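Local atomic coordinates of putative lipoprotein (Bacteroides thetaiotaomicron, PDB entry 4Q1Z), a protein that is of unknown function but is a putative lipoprotein of the DUF4876 family, built from two domains. Residues V64-G68 against Y79-N83; T153-T159 against K319-R324; F262-Y266 against E312-N316; I333-G337 against E379-V383. One frame throughout, in Å; residues are numbered along the deposited sequence.

Contact 1: V64-G68 against Y79-N83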
# COMPACT_ATOMS: atom_id res chain seq x y z
N VAL A 64 -25.70 5.28 -20.25
CA VAL A 64 -24.39 4.85 -20.74
C VAL A 64 -23.33 5.13 -19.68
O VAL A 64 -23.25 6.25 -19.17
CB VAL A 64 -24.07 5.53 -22.09
CG1 VAL A 64 -22.79 4.99 -22.70
CG2 VAL A 64 -25.24 5.38 -23.06
N THR A 65 -22.54 4.10 -19.32
CA THR A 65 -21.48 4.20 -18.31
C THR A 65 -20.14 3.72 -18.87
O THR A 65 -20.08 2.72 -19.60
CB THR A 65 -21.86 3.42 -17.04
OG1 THR A 65 -22.42 2.17 -17.43
CG2 THR A 65 -22.87 4.15 -16.18
N VAL A 66 -19.07 4.46 -18.52
CA VAL A 66 -17.68 4.21 -18.90
C VAL A 66 -16.90 3.91 -17.63
O VAL A 66 -17.06 4.62 -16.65
CB VAL A 66 -17.04 5.40 -19.68
CG1 VAL A 66 -15.61 5.09 -20.11
CG2 VAL A 66 -17.89 5.79 -20.89
N SER A 67 -16.09 2.83 -17.64
CA SER A 67 -15.26 2.40 -16.52
C SER A 67 -14.08 1.55 -17.00
O SER A 67 -14.22 0.70 -17.88
CB SER A 67 -16.07 1.62 -15.48
OG SER A 67 -15.29 1.32 -14.33
N GLY A 68 -12.92 1.81 -16.41
CA GLY A 68 -11.68 1.15 -16.75
C GLY A 68 -10.50 1.86 -16.14
O GLY A 68 -10.67 2.69 -15.23
N TYR A 79 -7.97 5.24 -12.17
CA TYR A 79 -9.27 4.61 -12.31
C TYR A 79 -10.14 5.67 -12.98
O TYR A 79 -10.31 6.78 -12.47
CB TYR A 79 -9.83 4.11 -10.96
CG TYR A 79 -11.20 3.50 -11.12
CD1 TYR A 79 -11.41 2.38 -11.93
CD2 TYR A 79 -12.31 4.07 -10.50
CE1 TYR A 79 -12.68 1.84 -12.10
CE2 TYR A 79 -13.59 3.53 -10.67
CZ TYR A 79 -13.77 2.43 -11.48
OH TYR A 79 -15.03 1.93 -11.64
N ILE A 80 -10.58 5.37 -14.21
CA ILE A 80 -11.33 6.35 -14.99
C ILE A 80 -12.80 5.96 -15.02
O ILE A 80 -13.13 4.77 -15.01
CB ILE A 80 -10.68 6.57 -16.38
CG1 ILE A 80 -10.69 5.28 -17.26
CG2 ILE A 80 -9.24 7.11 -16.21
CD1 ILE A 80 -10.15 5.41 -18.67
N ASN A 81 -13.69 6.96 -14.96
CA ASN A 81 -15.13 6.74 -14.90
C ASN A 81 -15.90 7.89 -15.54
O ASN A 81 -15.46 9.03 -15.51
CB ASN A 81 -15.59 6.56 -13.43
CG ASN A 81 -16.54 5.40 -13.21
OD1 ASN A 81 -17.58 5.27 -13.87
ND2 ASN A 81 -16.21 4.55 -12.25
N GLY A 82 -17.05 7.58 -16.10
CA GLY A 82 -17.92 8.55 -16.74
C GLY A 82 -19.28 7.99 -17.03
O GLY A 82 -19.47 6.77 -16.98
N ASN A 83 -20.26 8.86 -17.28
CA ASN A 83 -21.61 8.44 -17.64
C ASN A 83 -22.36 9.52 -18.39
O ASN A 83 -21.97 10.69 -18.39
CB ASN A 83 -22.43 7.96 -16.43
CG ASN A 83 -22.65 8.97 -15.35
OD1 ASN A 83 -23.50 9.85 -15.47
ND2 ASN A 83 -21.97 8.78 -14.24

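Contact 2: T153-T159 against K319-R324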
# COMPACT_ATOMS: atom_id res chain seq x y z
N THR A 153 15.89 4.72 9.47
CA THR A 153 16.62 5.33 10.57
C THR A 153 16.49 6.89 10.51
O THR A 153 16.42 7.44 9.40
CB THR A 153 18.09 4.90 10.55
OG1 THR A 153 18.71 5.25 11.80
CG2 THR A 153 18.88 5.51 9.41
N PRO A 154 16.52 7.63 11.65
CA PRO A 154 16.53 7.17 13.07
C PRO A 154 15.26 6.38 13.39
O PRO A 154 14.20 6.86 13.02
CB PRO A 154 16.60 8.50 13.86
CG PRO A 154 17.13 9.50 12.88
CD PRO A 154 16.49 9.10 11.59
N GLY A 155 15.40 5.19 13.99
CA GLY A 155 14.29 4.31 14.39
C GLY A 155 13.13 5.07 15.01
O GLY A 155 12.00 4.96 14.53
N THR A 156 13.42 5.91 16.03
CA THR A 156 12.47 6.85 16.65
C THR A 156 12.74 8.23 16.09
O THR A 156 13.89 8.62 15.96
CB THR A 156 12.58 6.84 18.18
OG1 THR A 156 12.64 5.48 18.65
CG2 THR A 156 11.42 7.61 18.86
N ALA A 157 11.70 8.97 15.77
CA ALA A 157 11.81 10.33 15.22
C ALA A 157 12.61 11.25 16.16
O ALA A 157 12.45 11.20 17.38
CB ALA A 157 10.43 10.91 14.95
N THR A 158 13.50 12.04 15.56
CA THR A 158 14.36 12.97 16.28
C THR A 158 14.74 14.14 15.39
O THR A 158 14.76 14.03 14.16
CB THR A 158 15.61 12.26 16.83
OG1 THR A 158 16.41 13.25 17.49
CG2 THR A 158 16.44 11.58 15.76
N THR A 159 15.03 15.28 16.03
CA THR A 159 15.45 16.53 15.40
C THR A 159 16.96 16.44 15.11
O THR A 159 17.45 17.18 14.27
CB THR A 159 15.06 17.73 16.28
OG1 THR A 159 15.46 17.51 17.65
CG2 THR A 159 13.57 18.04 16.20
N LYS A 319 6.28 16.47 16.09
CA LYS A 319 7.46 15.92 15.44
C LYS A 319 7.47 16.11 13.91
O LYS A 319 7.86 15.19 13.18
CB LYS A 319 7.57 14.42 15.82
CG LYS A 319 7.62 14.13 17.32
CD LYS A 319 9.04 13.94 17.84
CE LYS A 319 9.21 14.59 19.19
NZ LYS A 319 10.60 14.45 19.71
N MSE A 320 7.09 17.29 13.39
CA MSE A 320 7.09 17.46 11.92
C MSE A 320 8.48 17.83 11.38
O MSE A 320 8.75 17.63 10.19
CB MSE A 320 6.04 18.47 11.39
CG MSE A 320 5.00 18.92 12.40
SE MSE A 320 5.81 20.27 13.53
CE MSE A 320 6.68 21.49 12.12
N ASN A 321 9.36 18.34 12.27
CA ASN A 321 10.74 18.74 12.01
C ASN A 321 11.73 17.58 12.36
O ASN A 321 12.95 17.77 12.41
CB ASN A 321 11.05 20.02 12.83
CG ASN A 321 10.72 19.94 14.32
OD1 ASN A 321 9.99 19.05 14.81
ND2 ASN A 321 11.23 20.90 15.08
N ALA A 322 11.17 16.38 12.58
CA ALA A 322 11.89 15.18 12.94
C ALA A 322 11.62 14.02 11.92
O ALA A 322 11.70 12.84 12.29
CB ALA A 322 11.47 14.77 14.34
N LYS A 323 11.33 14.36 10.65
CA LYS A 323 11.05 13.39 9.59
C LYS A 323 12.31 12.65 9.08
O LYS A 323 13.38 13.26 8.99
CB LYS A 323 10.37 14.10 8.40
CG LYS A 323 8.89 14.34 8.64
CD LYS A 323 8.15 15.06 7.50
CE LYS A 323 8.24 14.48 6.08
NZ LYS A 323 7.86 13.04 5.97
N ARG A 324 12.16 11.36 8.71
CA ARG A 324 13.24 10.55 8.12
C ARG A 324 12.78 9.92 6.78
O ARG A 324 13.59 9.31 6.08
CB ARG A 324 13.83 9.49 9.09
CG ARG A 324 12.86 8.51 9.76
CD ARG A 324 12.45 9.05 11.10
NE ARG A 324 11.89 8.04 11.98
CZ ARG A 324 10.61 7.91 12.28
NH1 ARG A 324 9.70 8.70 11.73
NH2 ARG A 324 10.22 6.98 13.14
O HOH W 1 14.20 11.46 12.57

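Contact 3: F262-Y266 against E312-N316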
# COMPACT_ATOMS: atom_id res chain seq x y z
N PHE A 262 6.81 4.58 19.36
CA PHE A 262 6.53 6.01 19.17
C PHE A 262 6.20 6.34 17.71
O PHE A 262 6.02 7.50 17.40
CB PHE A 262 7.75 6.84 19.55
CG PHE A 262 8.09 6.87 21.00
CD1 PHE A 262 7.34 7.62 21.90
CD2 PHE A 262 9.20 6.18 21.48
CE1 PHE A 262 7.67 7.66 23.26
CE2 PHE A 262 9.55 6.23 22.84
CZ PHE A 262 8.78 6.97 23.72
N GLY A 263 6.19 5.36 16.83
CA GLY A 263 5.99 5.58 15.40
C GLY A 263 7.29 5.39 14.67
O GLY A 263 8.32 6.00 15.00
N GLY A 264 7.25 4.49 13.69
CA GLY A 264 8.38 4.19 12.82
C GLY A 264 8.13 4.74 11.44
O GLY A 264 7.01 5.19 11.15
N ALA A 265 9.18 4.75 10.60
CA ALA A 265 9.12 5.16 9.19
C ALA A 265 9.19 3.86 8.37
O ALA A 265 10.18 3.13 8.45
CB ALA A 265 10.25 6.13 8.86
N TYR A 266 8.08 3.52 7.68
CA TYR A 266 7.90 2.25 6.95
C TYR A 266 7.93 2.44 5.46
O TYR A 266 7.31 3.36 4.96
CB TYR A 266 6.54 1.61 7.35
CG TYR A 266 6.24 1.71 8.84
CD1 TYR A 266 6.98 0.98 9.77
CD2 TYR A 266 5.26 2.59 9.31
CE1 TYR A 266 6.75 1.12 11.14
CE2 TYR A 266 4.99 2.69 10.68
CZ TYR A 266 5.76 1.98 11.60
OH TYR A 266 5.55 2.09 12.95
N GLU A 312 5.27 7.82 7.26
CA GLU A 312 6.04 8.45 8.34
C GLU A 312 5.21 8.53 9.60
O GLU A 312 4.44 9.48 9.75
CB GLU A 312 6.53 9.85 7.93
CG GLU A 312 7.37 10.57 8.97
CD GLU A 312 8.84 10.64 8.65
OE1 GLU A 312 9.18 11.19 7.57
OE2 GLU A 312 9.67 10.19 9.48
N ALA A 313 5.40 7.59 10.55
CA ALA A 313 4.71 7.73 11.83
C ALA A 313 5.70 8.32 12.83
O ALA A 313 6.92 8.12 12.70
CB ALA A 313 4.11 6.42 12.32
N VAL A 314 5.16 9.16 13.74
CA VAL A 314 5.92 9.90 14.75
C VAL A 314 5.14 9.89 16.08
O VAL A 314 3.99 9.44 16.12
CB VAL A 314 6.24 11.36 14.31
CG1 VAL A 314 7.22 11.41 13.13
CG2 VAL A 314 4.97 12.17 14.04
N ASN A 315 5.79 10.38 17.16
CA ASN A 315 5.31 10.46 18.55
C ASN A 315 3.96 11.15 18.66
O ASN A 315 3.06 10.62 19.29
CB ASN A 315 6.32 11.21 19.43
CG ASN A 315 7.73 10.68 19.48
OD1 ASN A 315 8.37 10.39 18.47
ND2 ASN A 315 8.28 10.63 20.67
N ASN A 316 3.85 12.36 18.09
CA ASN A 316 2.67 13.22 18.13
C ASN A 316 2.77 14.29 17.06
O ASN A 316 3.70 14.24 16.25
CB ASN A 316 2.49 13.85 19.51
CG ASN A 316 3.75 14.33 20.13
OD1 ASN A 316 4.46 15.17 19.58
ND2 ASN A 316 4.10 13.75 21.26
O HOH W 2 9.01 8.39 16.53

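Contact 4: I333-G337 against E379-V383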
# COMPACT_ATOMS: atom_id res chain seq x y z
N ILE A 333 3.46 13.55 8.34
CA ILE A 333 3.61 12.76 9.57
C ILE A 333 2.24 12.31 10.05
O ILE A 333 1.27 13.08 9.99
CB ILE A 333 4.33 13.56 10.69
CG1 ILE A 333 3.65 14.93 11.01
CG2 ILE A 333 5.81 13.72 10.42
CD1 ILE A 333 3.59 15.33 12.55
N THR A 334 2.17 11.08 10.57
CA THR A 334 0.96 10.48 11.18
C THR A 334 1.35 10.05 12.58
O THR A 334 2.54 10.01 12.88
CB THR A 334 0.33 9.38 10.31
OG1 THR A 334 -0.98 9.08 10.81
CG2 THR A 334 1.17 8.12 10.23
N TRP A 335 0.39 9.81 13.47
CA TRP A 335 0.68 9.49 14.89
C TRP A 335 -0.56 8.97 15.58
O TRP A 335 -1.65 9.00 15.01
CB TRP A 335 1.19 10.77 15.64
CG TRP A 335 0.17 11.88 15.74
CD1 TRP A 335 -0.77 12.04 16.72
CD2 TRP A 335 -0.09 12.90 14.76
NE1 TRP A 335 -1.59 13.10 16.42
CE2 TRP A 335 -1.20 13.65 15.23
CE3 TRP A 335 0.50 13.25 13.54
CZ2 TRP A 335 -1.70 14.77 14.53
CZ3 TRP A 335 -0.02 14.33 12.82
CH2 TRP A 335 -1.10 15.09 13.33
N VAL A 336 -0.40 8.51 16.84
CA VAL A 336 -1.48 8.05 17.71
C VAL A 336 -1.33 8.81 19.03
O VAL A 336 -2.23 8.77 19.88
CB VAL A 336 -1.60 6.52 17.89
CG1 VAL A 336 -1.96 5.85 16.58
CG2 VAL A 336 -0.35 5.91 18.52
N GLY A 337 -0.22 9.52 19.17
CA GLY A 337 0.06 10.42 20.28
C GLY A 337 0.43 9.81 21.60
O GLY A 337 0.68 10.55 22.54
N GLU A 379 -6.37 8.01 8.99
CA GLU A 379 -7.18 8.23 10.16
C GLU A 379 -6.29 7.82 11.33
O GLU A 379 -5.69 6.74 11.28
CB GLU A 379 -8.50 7.41 10.13
CG GLU A 379 -9.59 7.99 9.24
CD GLU A 379 -10.17 9.32 9.68
OE1 GLU A 379 -10.06 9.67 10.88
OE2 GLU A 379 -10.78 10.01 8.82
N ARG A 380 -6.18 8.69 12.35
CA ARG A 380 -5.32 8.49 13.51
C ARG A 380 -6.08 8.05 14.75
O ARG A 380 -7.20 8.50 14.99
CB ARG A 380 -4.60 9.80 13.82
CG ARG A 380 -3.62 10.23 12.76
CD ARG A 380 -2.92 11.48 13.18
NE ARG A 380 -3.83 12.61 13.29
CZ ARG A 380 -4.12 13.44 12.29
NH1 ARG A 380 -3.58 13.26 11.09
NH2 ARG A 380 -4.94 14.46 12.49
N GLY A 381 -5.42 7.20 15.54
CA GLY A 381 -5.93 6.68 16.80
C GLY A 381 -7.18 5.82 16.71
O GLY A 381 -8.05 5.91 17.57
N VAL A 382 -7.27 4.99 15.65
CA VAL A 382 -8.39 4.06 15.43
C VAL A 382 -8.15 2.79 16.26
O VAL A 382 -7.01 2.49 16.61
CB VAL A 382 -8.59 3.70 13.93
CG1 VAL A 382 -8.95 4.91 13.10
CG2 VAL A 382 -7.38 2.98 13.34
N VAL A 383 -9.21 2.02 16.54
CA VAL A 383 -9.01 0.74 17.19
C VAL A 383 -8.53 -0.20 16.08
O VAL A 383 -9.25 -0.30 15.07
CB VAL A 383 -10.27 0.20 17.93
CG1 VAL A 383 -10.04 -1.23 18.41
CG2 VAL A 383 -10.63 1.10 19.11
O HOH W 3 -2.66 10.87 9.91

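Contact 1: V64-G68 against Y79-N83
Glycine in a strand shows how much of a pairing the main chain can carry alone. Gly68, the most covered residue here, forms an antiparallel hydrogen-bonded pair with Ile80: Ile80 N donates to Gly68 O at 2.9 Å, and Gly68 N returns to Ile80 O at 3.3 Å. Two residues back, Val66 repeats the pattern with Gly82, its N lying 2.8 Å from Gly82 O while Gly82 N reaches Val66 O at 3.0 Å. Because Gly82 has no side chain, Val66 has no lateral neighbour on the paired residue; its isopropyl group shares a face with Ile80 and packs on Ile98 and Val100 of strand 95-105. Ser67, between the two, points to the other face together with Thr65, Asn81 and Asn83. Its CA makes a CH...O contact with Ile80 O (3.5 Å), and its OG accepts a hydrogen bond from Tyr79 OH at 2.8 Å, a diagonal cross-strand link, since Ser67 is paired with Asn81. Much later in the chain, Glu361 N bonds Tyr79 OH and the Glu362 carboxylate bonds Ser67 OG. The axes of 64-68 and 79-83 approach to 4.5 Å at 178°, as parts of the classic antiparallel beta hairpin of strands 60-72 and 77-89 inside the mixed seven-stranded N-terminal sheet.

Contact 2: T153-T159 against K319-R324
When two loops without regular structure meet, one long polar side chain can supply the direct hydrogen bonds. The segment 319-324 begins modestly: Lys319 directs its aliphatic chain at Ala157, with CD 4.4 Å from Ala157 CB. Asn321 follows, its O 3.8 Å from Thr159 CG2. Ala322 is pressed more closely on its partner. Its CB packs 4.0 Å from Ala157 CB, its CA makes a CH...O contact with Thr158 O at 3.3 Å, and its carbonyl receives a hydrogen bond from water 1 (Ala322 O to water 2.9 Å), which in turn accepts one from Thr158 N at 3.1 Å. This is a loop-loop contact at one end of the large mixed sheet, joining the connection that leaves strand 148-152 to the long one between strands 307-312 and 344-347. Lys323 turns away from 153-159 and makes a salt bridge with Glu312. Arg324, by far the most covered residue, comes back toward it. At the edge of its guanidinium, near the plane, NE donates to Pro154 O at 2.8 Å and NH2 to Gly155 O at 3.0 Å, while one face lies under Ala157 N, 3.6 Å from NH2. The cis peptide before Pro154 belongs to the bend that Arg324 grips; Arg324 CB also sits 3.7 Å from Pro154 CD, and NH1 forms a salt bridge with Glu312.

Contact 3: F262-Y266 against E312-N316
A strand pairing can be continued by other kinds of contact. Among direct hydrogen bonds across the segments there is one: Ala313 N donates to Gly264 O at 3.0 Å, next to the antiparallel non-hydrogen-bonded pair of Ala265 and Glu312, whose CA atoms are 4.6 Å apart. This pair belongs to the antiparallel junction of strands 265-269 and 307-312, the latter outermost in the mixed eleven-stranded sheet; beyond the Ala265-Glu312 pair the chain continues beside 262-264. Further out the polar link is through solvent, water 2 lying 2.9 Å from both Gly263 O and Asn315 OD1. Steric demands fall on the glycines. Gly263 has backbone angles (phi 107°, psi 124°) that call for glycine, and a CB there would run into Val314 N and Ala313 C. At Gly264 a CB would collide with Tyr266 CE1; the same tyrosine folds back so that its OH accepts Gly264 N at 3.0 Å. Side-chain contacts complete the set: Ala313 CB rests 4.2 Å from Tyr266 CE2, while Phe262 CD1 comes 3.4 Å from Asn315 ND2. Glu312 uses its carboxylate on Arg324 and Lys323, with OE2 still 4.1 Å from Ala265 CB.

Contact 4: I333-G337 against E379-V383
An arginine laid flat on a tryptophan beside a G1 beta bulge is the heart of this surface contact. The guanidinium of Arg380 stacks on Trp335 with centres 4.0 Å apart and planes at 15°, so the charge and the pi system meet face to face. The cation-pi geometry is off-centre, Arg380 CZ being 4.0 Å from the centroid of the six-membered ring of Trp335 and 31° off its normal. It is the methylene that sits squarely above: Arg380 CD is 3.5 Å from the same centroid, a CH-pi contact over the face. Nearer the backbone, Arg380 CG packs 3.2 Å from Trp335 O and 3.5 Å from Thr334 OG1. Water 3 then ties the other ends together, accepting hydrogen bonds from Thr334 OG1 at 2.6 Å and Arg380 NH1 at 2.8 Å. Gly381, whose positive phi suits glycine, is followed by Val382, and the two face Gly344 as the bulge; Val336 CG1 approaches Gly381 N at 3.9 Å. Strand 378-382, directly after the short helix 374-377, borders the large sheet beside strand 344-347, on whose Ile345 Thr334 and Val336 pack. The backbone of Thr334 pairs with Glu312 and Val314, so 333-337 touches both outermost strands, 307-312 and 378-382.

Overall arrangement
Two domains, two styles of cohesion. Contact 1 stands apart, about 34 to 42 Å between centres from the others, as a buried hairpin held chiefly by regular main-chain pairing in the N-terminal sheet. Contacts 2, 3 and 4 cluster at the larger sheet and touch one another. Contact 3 is the buried one of these, an edge pairing continued by a water bridge; contact 2, partly buried, relies on an arginine and a water; contact 4, at the surface, on an arginine-tryptophan stack. Glu312 connects contacts 2 and 3 through salt bridges to Lys323 and Arg324, while probable backbone hydrogen bonds from Thr334 to Glu312 and Val314 connect contacts 3 and 4.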